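Long-range contacts in variable region-containing chitin-binding protein 3 (Branchiostoma floridae, PDB 2FBO), which probably binds and may hydrolyse chitin as an amphioxus immune-type receptor, represented here by its two tandem V-type immunoglobulin domains: residues Asn167-Thr172 against Leu188-Gln193; Thr95-Gln100 against Val125-Thr130. All coordinates share one frame; numbering follows the deposited sequence.

The two contacts sit in different immunoglobulin domains of the tandem pair, with centres about 30 Å apart and nearest atoms about 15 Å apart, so they do not touch. Interaction 2 comes first along the chain and closes before interaction 1 opens. In the first domain it sets the loop between strands 92-94 and 103-110 against the end of strand 120-129. In the second domain, interaction 1 pairs neighbouring strands 167-175 and 184-191. Each domain has a six-stranded sheet with the same strand order; interaction 1 lies within such a sheet, while interaction 2 reaches one from a loop. Together they sample one V-type fold twice: loop-to-strand packing in one copy, a hydrogen-bonded hairpin in the other.

Interaction 1 of 2, residues Asn167-Thr172 against Leu188-Gln193; sequences NVTWYT and LANKNQ
In the C-C' hairpin of the second V-type domain, V168, T169 and W170 pair antiparallel with K191, N190 and A189. V168 and K191 exchange two backbone bonds, K191 N reaching V168 O at 2.9 Å. Beyond them lies a classic beta bulge: L188 and A189 both face W170, and their nitrogens approach W170 O from the same face of its carbonyl plane, at 2.6 Å from L188 N and 3.2 Å from A189 N. The W170 indole leads away to the core, its NE1 bonded to R213 O. Next to W170, L188 CD1 and CD2 each lie 3.8 Å from T172 CG2.

On the opposite sheet face from W170, the N190 amide is turned over the partner strand by a CG anti to the backbone N (chi1 -175°). N190 OD1 takes T169 OG1 at 2.7 Å and N167 ND2 at 3.1 Å, both in its carbonyl plane, the amides of N167 and N190 standing 36° apart. With an alanine here, T169 OG1 and N167 ND2 would probably lose the acceptor they share, and the N167 amide would be freer to turn. Side-chain oxygen N190 OD1 thus ties two alternate residues of the neighbouring strand, supplementing the backbone pairing.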
ATOM      1  N   ASN A 167      17.605   1.217  -1.970  1.00 30.93           N
ATOM      2  CA  ASN A 167      17.526   2.597  -1.523  1.00 31.18           C
ATOM      3  C   ASN A 167      16.354   2.538  -0.547  1.00 31.53           C
ATOM      4  O   ASN A 167      15.401   1.784  -0.773  1.00 31.57           O
ATOM      5  CB  ASN A 167      17.179   3.523  -2.690  1.00 32.72           C
ATOM      6  CG  ASN A 167      17.315   4.990  -2.332  0.66 33.56           C
ATOM      7  OD1 ASN A 167      18.402   5.561  -2.416  0.66 34.98           O
ATOM      8  ND2 ASN A 167      16.212   5.606  -1.915  1.00 34.74           N
ATOM      9  N   VAL A 168      16.421   3.309   0.535  1.00 30.01           N
ATOM     10  CA  VAL A 168      15.352   3.309   1.531  1.00 28.37           C
ATOM     11  C   VAL A 168      14.734   4.690   1.693  1.00 27.81           C
ATOM     12  O   VAL A 168      15.447   5.677   1.894  1.00 26.81           O
ATOM     13  CB  VAL A 168      15.871   2.864   2.918  1.00 29.40           C
ATOM     14  CG1 VAL A 168      14.711   2.754   3.898  1.00 27.37           C
ATOM     15  CG2 VAL A 168      16.604   1.539   2.800  1.00 32.47           C
ATOM     16  N   THR A 169      13.409   4.758   1.597  1.00 24.94           N
ATOM     17  CA  THR A 169      12.708   6.024   1.757  1.00 24.75           C
ATOM     18  C   THR A 169      11.477   5.833   2.625  1.00 24.69           C
ATOM     19  O   THR A 169      10.648   4.963   2.353  1.00 24.38           O
ATOM     20  CB  THR A 169      12.234   6.599   0.414  1.00 24.81           C
ATOM     21  OG1 THR A 169      13.336   6.692  -0.493  1.00 25.70           O
ATOM     22  CG2 THR A 169      11.634   7.989   0.619  1.00 24.91           C
ATOM     23  N   TRP A 170      11.367   6.633   3.680  1.00 24.29           N
ATOM     24  CA  TRP A 170      10.208   6.564   4.562  1.00 25.26           C
ATOM     25  C   TRP A 170       9.322   7.753   4.225  1.00 26.73           C
ATOM     26  O   TRP A 170       9.825   8.839   3.899  1.00 25.73           O
ATOM     27  CB  TRP A 170      10.609   6.632   6.039  1.00 25.76           C
ATOM     28  CG  TRP A 170      11.301   5.402   6.550  1.00 26.64           C
ATOM     29  CD1 TRP A 170      12.607   5.050   6.352  1.00 27.50           C
ATOM     30  CD2 TRP A 170      10.724   4.367   7.355  1.00 26.72           C
ATOM     31  NE1 TRP A 170      12.880   3.859   6.991  1.00 25.51           N
ATOM     32  CE2 TRP A 170      11.740   3.419   7.613  1.00 26.42           C
ATOM     33  CE3 TRP A 170       9.444   4.148   7.883  1.00 27.36           C
ATOM     34  CZ2 TRP A 170      11.518   2.271   8.377  1.00 27.24           C
ATOM     35  CZ3 TRP A 170       9.225   3.002   8.645  1.00 28.28           C
ATOM     36  CH2 TRP A 170      10.258   2.081   8.884  1.00 28.08           C
ATOM     37  N   TYR A 171       8.008   7.542   4.284  1.00 26.23           N
ATOM     38  CA  TYR A 171       7.045   8.598   3.991  1.00 25.54           C
ATOM     39  C   TYR A 171       6.014   8.666   5.108  1.00 26.08           C
ATOM     40  O   TYR A 171       5.939   7.780   5.958  1.00 26.78           O
ATOM     41  CB  TYR A 171       6.268   8.318   2.692  1.00 25.58           C
ATOM     42  CG  TYR A 171       7.078   8.122   1.433  1.00 23.56           C
ATOM     43  CD1 TYR A 171       7.679   6.895   1.146  1.00 24.92           C
ATOM     44  CD2 TYR A 171       7.211   9.151   0.506  1.00 25.44           C
ATOM     45  CE1 TYR A 171       8.389   6.705  -0.035  1.00 25.85           C
ATOM     46  CE2 TYR A 171       7.917   8.972  -0.676  1.00 26.07           C
ATOM     47  CZ  TYR A 171       8.501   7.747  -0.941  1.00 25.71           C
ATOM     48  OH  TYR A 171       9.181   7.566  -2.120  1.00 28.40           O
ATOM     49  N   THR A 172       5.226   9.735   5.097  1.00 27.57           N
ATOM     50  CA  THR A 172       4.137   9.892   6.050  1.00 28.17           C
ATOM     51  C   THR A 172       2.899  10.127   5.185  1.00 27.28           C
ATOM     52  O   THR A 172       3.013  10.581   4.044  1.00 26.57           O
ATOM     53  CB  THR A 172       4.340  11.105   6.996  1.00 28.39           C
ATOM     54  OG1 THR A 172       4.458  12.307   6.227  1.00 32.21           O
ATOM     55  CG2 THR A 172       5.585  10.914   7.843  1.00 30.06           C
ATOM     56  N   LEU A 188       9.766  11.437   4.354  1.00 28.59           N
ATOM     57  CA  LEU A 188      10.091  11.589   5.766  1.00 29.60           C
ATOM     58  C   LEU A 188      11.595  11.459   5.992  1.00 30.82           C
ATOM     59  O   LEU A 188      12.217  12.301   6.643  1.00 30.09           O
ATOM     60  CB  LEU A 188       9.371  10.514   6.576  1.00 28.88           C
ATOM     61  CG  LEU A 188       9.624  10.514   8.082  1.00 30.11           C
ATOM     62  CD1 LEU A 188       9.134  11.822   8.682  1.00 31.19           C
ATOM     63  CD2 LEU A 188       8.906   9.333   8.712  1.00 29.99           C
ATOM     64  N   ALA A 189      12.167  10.388   5.451  1.00 31.28           N
ATOM     65  CA  ALA A 189      13.595  10.119   5.586  1.00 30.48           C
ATOM     66  C   ALA A 189      14.084   9.339   4.371  1.00 32.57           C
ATOM     67  O   ALA A 189      13.294   8.703   3.669  1.00 30.70           O
ATOM     68  CB  ALA A 189      13.850   9.326   6.857  1.00 30.29           C
ATOM     69  N   ASN A 190      15.387   9.393   4.120  1.00 32.35           N
ATOM     70  CA  ASN A 190      15.963   8.693   2.983  1.00 32.68           C
ATOM     71  C   ASN A 190      17.407   8.311   3.258  1.00 33.81           C
ATOM     72  O   ASN A 190      18.142   9.050   3.915  1.00 33.06           O
ATOM     73  CB  ASN A 190      15.914   9.575   1.735  1.00 33.02           C
ATOM     74  CG  ASN A 190      16.383   8.850   0.487  1.00 35.84           C
ATOM     75  OD1 ASN A 190      15.692   7.968  -0.030  1.00 37.08           O
ATOM     76  ND2 ASN A 190      17.564   9.214  -0.005  1.00 36.22           N
ATOM     77  N   LYS A 191      17.802   7.152   2.748  1.00 33.64           N
ATOM     78  CA  LYS A 191      19.161   6.658   2.893  1.00 35.27           C
ATOM     79  C   LYS A 191      19.513   5.908   1.618  1.00 36.63           C
ATOM     80  O   LYS A 191      18.949   4.848   1.344  1.00 35.27           O
ATOM     81  CB  LYS A 191      19.275   5.712   4.088  1.00 36.73           C
ATOM     82  CG  LYS A 191      20.667   5.112   4.248  1.00 38.79           C
ATOM     83  CD  LYS A 191      20.725   4.095   5.380  1.00 41.75           C
ATOM     84  CE  LYS A 191      22.114   3.468   5.462  1.00 45.99           C
ATOM     85  NZ  LYS A 191      22.222   2.418   6.514  1.00 48.97           N
ATOM     86  N   ASN A 192      20.430   6.459   0.830  1.00 37.86           N
ATOM     87  CA  ASN A 192      20.830   5.807  -0.410  1.00 40.96           C
ATOM     88  C   ASN A 192      22.020   4.874  -0.183  1.00 42.07           C
ATOM     89  O   ASN A 192      22.634   4.878   0.887  1.00 42.54           O
ATOM     90  CB  ASN A 192      21.169   6.848  -1.486  1.00 41.74           C
ATOM     91  CG  ASN A 192      22.303   7.762  -1.083  1.00 44.01           C
ATOM     92  OD1 ASN A 192      23.269   7.332  -0.451  1.00 43.55           O
ATOM     93  ND2 ASN A 192      22.203   9.031  -1.463  1.00 44.86           N
ATOM     94  N   GLN A 193      22.341   4.079  -1.199  0.66 42.65           N
ATOM     95  CA  GLN A 193      23.437   3.116  -1.121  0.66 42.48           C
ATOM     96  C   GLN A 193      24.823   3.729  -1.005  0.66 42.87           C
ATOM     97  O   GLN A 193      25.833   3.032  -1.117  0.66 43.15           O
ATOM     98  CB  GLN A 193      23.390   2.191  -2.336  0.66 43.19           C
ATOM     99  CG  GLN A 193      22.288   1.168  -2.245  0.66 44.83           C
ATOM    100  CD  GLN A 193      22.429   0.304  -1.009  0.66 45.65           C
ATOM    101  OE1 GLN A 193      23.400  -0.441  -0.868  0.66 46.46           O
ATOM    102  NE2 GLN A 193      21.467   0.407  -0.101  0.66 45.89           N
TER

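Interaction 2 of 2, residues Thr95-Gln100 against Val125-Thr130; sequences THVHPQ and VVLKVT
V97 and V129 make the main apolar contact between the loop joining strands 92-94 and 103-110 (the E-F loop of the first V-type domain) and strand 120-129, its G strand. The two side chains slide past each other in opposite directions, and V97 CG1 lies 3.6 Å from V129 CG2. The same V97 methyl, anti to its own nitrogen (chi1 175°), also approaches L127 CD2, more loosely, at 4.4 Å. L127 and V129 are alternate residues of the strand, so both point toward the loop. V14, from the adjacent strand 11-14, and V20, from strand 20-28 of the other sheet, touch both V97 and L127.

A second kind of contact is methyl against backbone. V129 CG2 sits beside the loop's carbonyls, 3.6 Å from H98 O and 4.1 Å from P99 O, while V129 CG1 reaches P99 CA at 4.2 Å. The loop backbone thus touches both branches of V129, CG2 more closely.

Polar bonds lie outside the pairing of the two segments. H98 N is held by D101 OD2, the backbone of V97 bonds to G17 and G18, and V129 N is taken by T133 OG1. D101 starts the D-x-G-x-Y-x-C sequence that leads to C107 of the domain's disulfide. The chemistry is thus divided: methyl dispersion seats the loop on the strand, while hydrogen bonds within the loop and to G17 and G18 hold its backbone.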
ATOM      1  N   THR A  95      -8.571 -12.173 -15.896  1.00 19.49           N
ATOM      2  CA  THR A  95      -8.702 -13.244 -16.876  1.00 20.51           C
ATOM      3  C   THR A  95      -7.886 -13.013 -18.138  1.00 21.55           C
ATOM      4  O   THR A  95      -7.438 -11.903 -18.404  1.00 22.57           O
ATOM      5  CB  THR A  95     -10.167 -13.403 -17.301  1.00 20.20           C
ATOM      6  OG1 THR A  95     -10.599 -12.192 -17.929  1.00 20.75           O
ATOM      7  CG2 THR A  95     -11.056 -13.682 -16.097  1.00 20.19           C
ATOM      8  N   HIS A  96      -7.711 -14.075 -18.924  1.00 22.70           N
ATOM      9  CA  HIS A  96      -6.973 -14.001 -20.185  1.00 22.66           C
ATOM     10  C   HIS A  96      -5.663 -13.231 -20.054  1.00 24.16           C
ATOM     11  O   HIS A  96      -5.354 -12.346 -20.853  1.00 21.91           O
ATOM     12  CB  HIS A  96      -7.856 -13.359 -21.259  1.00 24.30           C
ATOM     13  CG  HIS A  96      -9.191 -14.024 -21.415  1.00 23.84           C
ATOM     14  ND1 HIS A  96     -10.355 -13.488 -20.910  1.00 26.47           N
ATOM     15  CD2 HIS A  96      -9.536 -15.201 -21.984  1.00 23.50           C
ATOM     16  CE1 HIS A  96     -11.361 -14.310 -21.160  1.00 24.81           C
ATOM     17  NE2 HIS A  96     -10.891 -15.355 -21.812  1.00 24.31           N
ATOM     18  N   VAL A  97      -4.889 -13.600 -19.043  1.00 25.61           N
ATOM     19  CA  VAL A  97      -3.614 -12.956 -18.755  1.00 27.30           C
ATOM     20  C   VAL A  97      -2.657 -12.898 -19.941  1.00 29.95           C
ATOM     21  O   VAL A  97      -2.449 -13.889 -20.651  1.00 30.42           O
ATOM     22  CB  VAL A  97      -2.908 -13.666 -17.575  1.00 27.97           C
ATOM     23  CG1 VAL A  97      -1.517 -13.078 -17.346  1.00 26.00           C
ATOM     24  CG2 VAL A  97      -3.758 -13.541 -16.323  1.00 25.13           C
ATOM     25  N   HIS A  98      -2.087 -11.716 -20.144  1.00 28.55           N
ATOM     26  CA  HIS A  98      -1.123 -11.468 -21.205  1.00 29.91           C
ATOM     27  C   HIS A  98       0.225 -11.193 -20.538  1.00 30.17           C
ATOM     28  O   HIS A  98       0.281 -10.837 -19.360  1.00 29.18           O
ATOM     29  CB  HIS A  98      -1.530 -10.242 -22.023  1.00 31.16           C
ATOM     30  CG  HIS A  98      -2.739 -10.454 -22.880  1.00 34.23           C
ATOM     31  ND1 HIS A  98      -3.906 -11.011 -22.403  1.00 35.10           N
ATOM     32  CD2 HIS A  98      -2.967 -10.165 -24.183  1.00 36.47           C
ATOM     33  CE1 HIS A  98      -4.801 -11.054 -23.375  1.00 35.88           C
ATOM     34  NE2 HIS A  98      -4.255 -10.546 -24.465  1.00 35.89           N
ATOM     35  N   PRO A  99       1.329 -11.363 -21.282  1.00 30.75           N
ATOM     36  CA  PRO A  99       2.667 -11.118 -20.734  1.00 29.34           C
ATOM     37  C   PRO A  99       2.781  -9.725 -20.107  1.00 28.65           C
ATOM     38  O   PRO A  99       3.392  -9.556 -19.051  1.00 26.88           O
ATOM     39  CB  PRO A  99       3.570 -11.272 -21.956  1.00 30.02           C
ATOM     40  CG  PRO A  99       2.870 -12.336 -22.743  1.00 30.60           C
ATOM     41  CD  PRO A  99       1.415 -11.901 -22.653  1.00 31.46           C
ATOM     42  N   GLN A 100       2.187  -8.739 -20.771  1.00 27.40           N
ATOM     43  CA  GLN A 100       2.210  -7.362 -20.301  1.00 29.10           C
ATOM     44  C   GLN A 100       1.472  -7.156 -18.976  1.00 25.85           C
ATOM     45  O   GLN A 100       1.599  -6.101 -18.358  1.00 26.93           O
ATOM     46  CB  GLN A 100       1.632  -6.433 -21.376  0.66 30.27           C
ATOM     47  CG  GLN A 100       2.551  -6.247 -22.581  0.66 35.13           C
ATOM     48  CD  GLN A 100       3.771  -5.399 -22.265  0.66 37.77           C
ATOM     49  OE1 GLN A 100       3.666  -4.183 -22.093  0.66 39.98           O
ATOM     50  NE2 GLN A 100       4.936  -6.037 -22.180  0.66 39.18           N
ATOM     51  N   VAL A 125       1.046  -6.914  -4.617  1.00 22.90           N
ATOM     52  CA  VAL A 125       1.167  -8.333  -4.925  1.00 21.87           C
ATOM     53  C   VAL A 125       1.772  -8.396  -6.319  1.00 22.47           C
ATOM     54  O   VAL A 125       1.333  -7.680  -7.222  1.00 21.24           O
ATOM     55  CB  VAL A 125      -0.209  -9.035  -4.931  1.00 22.19           C
ATOM     56  CG1 VAL A 125      -0.035 -10.515  -5.223  1.00 22.39           C
ATOM     57  CG2 VAL A 125      -0.900  -8.840  -3.590  1.00 22.21           C
ATOM     58  N   VAL A 126       2.798  -9.221  -6.494  1.00 21.09           N
ATOM     59  CA  VAL A 126       3.426  -9.337  -7.802  1.00 22.06           C
ATOM     60  C   VAL A 126       2.721 -10.403  -8.623  1.00 20.99           C
ATOM     61  O   VAL A 126       2.485 -11.519  -8.141  1.00 22.27           O
ATOM     62  CB  VAL A 126       4.926  -9.691  -7.680  1.00 23.49           C
ATOM     63  CG1 VAL A 126       5.513  -9.998  -9.046  1.00 23.55           C
ATOM     64  CG2 VAL A 126       5.674  -8.523  -7.047  1.00 24.39           C
ATOM     65  N   LEU A 127       2.357 -10.040  -9.850  1.00 21.83           N
ATOM     66  CA  LEU A 127       1.699 -10.959 -10.767  1.00 22.19           C
ATOM     67  C   LEU A 127       2.800 -11.434 -11.706  1.00 22.85           C
ATOM     68  O   LEU A 127       3.344 -10.660 -12.493  1.00 22.12           O
ATOM     69  CB  LEU A 127       0.590 -10.244 -11.558  1.00 22.18           C
ATOM     70  CG  LEU A 127      -0.382 -11.109 -12.379  1.00 22.98           C
ATOM     71  CD1 LEU A 127      -1.579 -10.259 -12.807  1.00 25.05           C
ATOM     72  CD2 LEU A 127       0.311 -11.686 -13.596  1.00 23.41           C
ATOM     73  N   LYS A 128       3.133 -12.714 -11.597  1.00 23.66           N
ATOM     74  CA  LYS A 128       4.182 -13.316 -12.408  1.00 26.33           C
ATOM     75  C   LYS A 128       3.585 -14.164 -13.521  1.00 26.16           C
ATOM     76  O   LYS A 128       2.859 -15.117 -13.258  1.00 27.05           O
ATOM     77  CB  LYS A 128       5.066 -14.201 -11.525  1.00 28.66           C
ATOM     78  CG  LYS A 128       6.536 -13.820 -11.507  0.66 32.49           C
ATOM     79  CD  LYS A 128       7.306 -14.673 -10.506  0.66 34.65           C
ATOM     80  CE  LYS A 128       7.187 -16.164 -10.813  0.66 35.29           C
ATOM     81  NZ  LYS A 128       7.912 -16.552 -12.057  0.66 35.58           N
ATOM     82  N   VAL A 129       3.884 -13.804 -14.760  1.00 26.77           N
ATOM     83  CA  VAL A 129       3.384 -14.563 -15.895  1.00 28.91           C
ATOM     84  C   VAL A 129       4.477 -15.553 -16.249  1.00 30.23           C
ATOM     85  O   VAL A 129       5.556 -15.167 -16.693  1.00 30.07           O
ATOM     86  CB  VAL A 129       3.099 -13.663 -17.103  1.00 28.17           C
ATOM     87  CG1 VAL A 129       2.697 -14.517 -18.303  1.00 29.97           C
ATOM     88  CG2 VAL A 129       1.970 -12.682 -16.758  1.00 27.28           C
ATOM     89  N   THR A 130       4.188 -16.829 -16.028  1.00 32.96           N
ATOM     90  CA  THR A 130       5.140 -17.903 -16.292  1.00 34.46           C
ATOM     91  C   THR A 130       5.949 -17.678 -17.564  1.00 35.03           C
ATOM     92  O   THR A 130       5.390 -17.499 -18.646  1.00 35.18           O
ATOM     93  CB  THR A 130       4.418 -19.260 -16.395  1.00 34.45           C
ATOM     94  OG1 THR A 130       3.670 -19.495 -15.195  1.00 35.87           O
ATOM     95  CG2 THR A 130       5.426 -20.394 -16.576  1.00 36.55           C
TER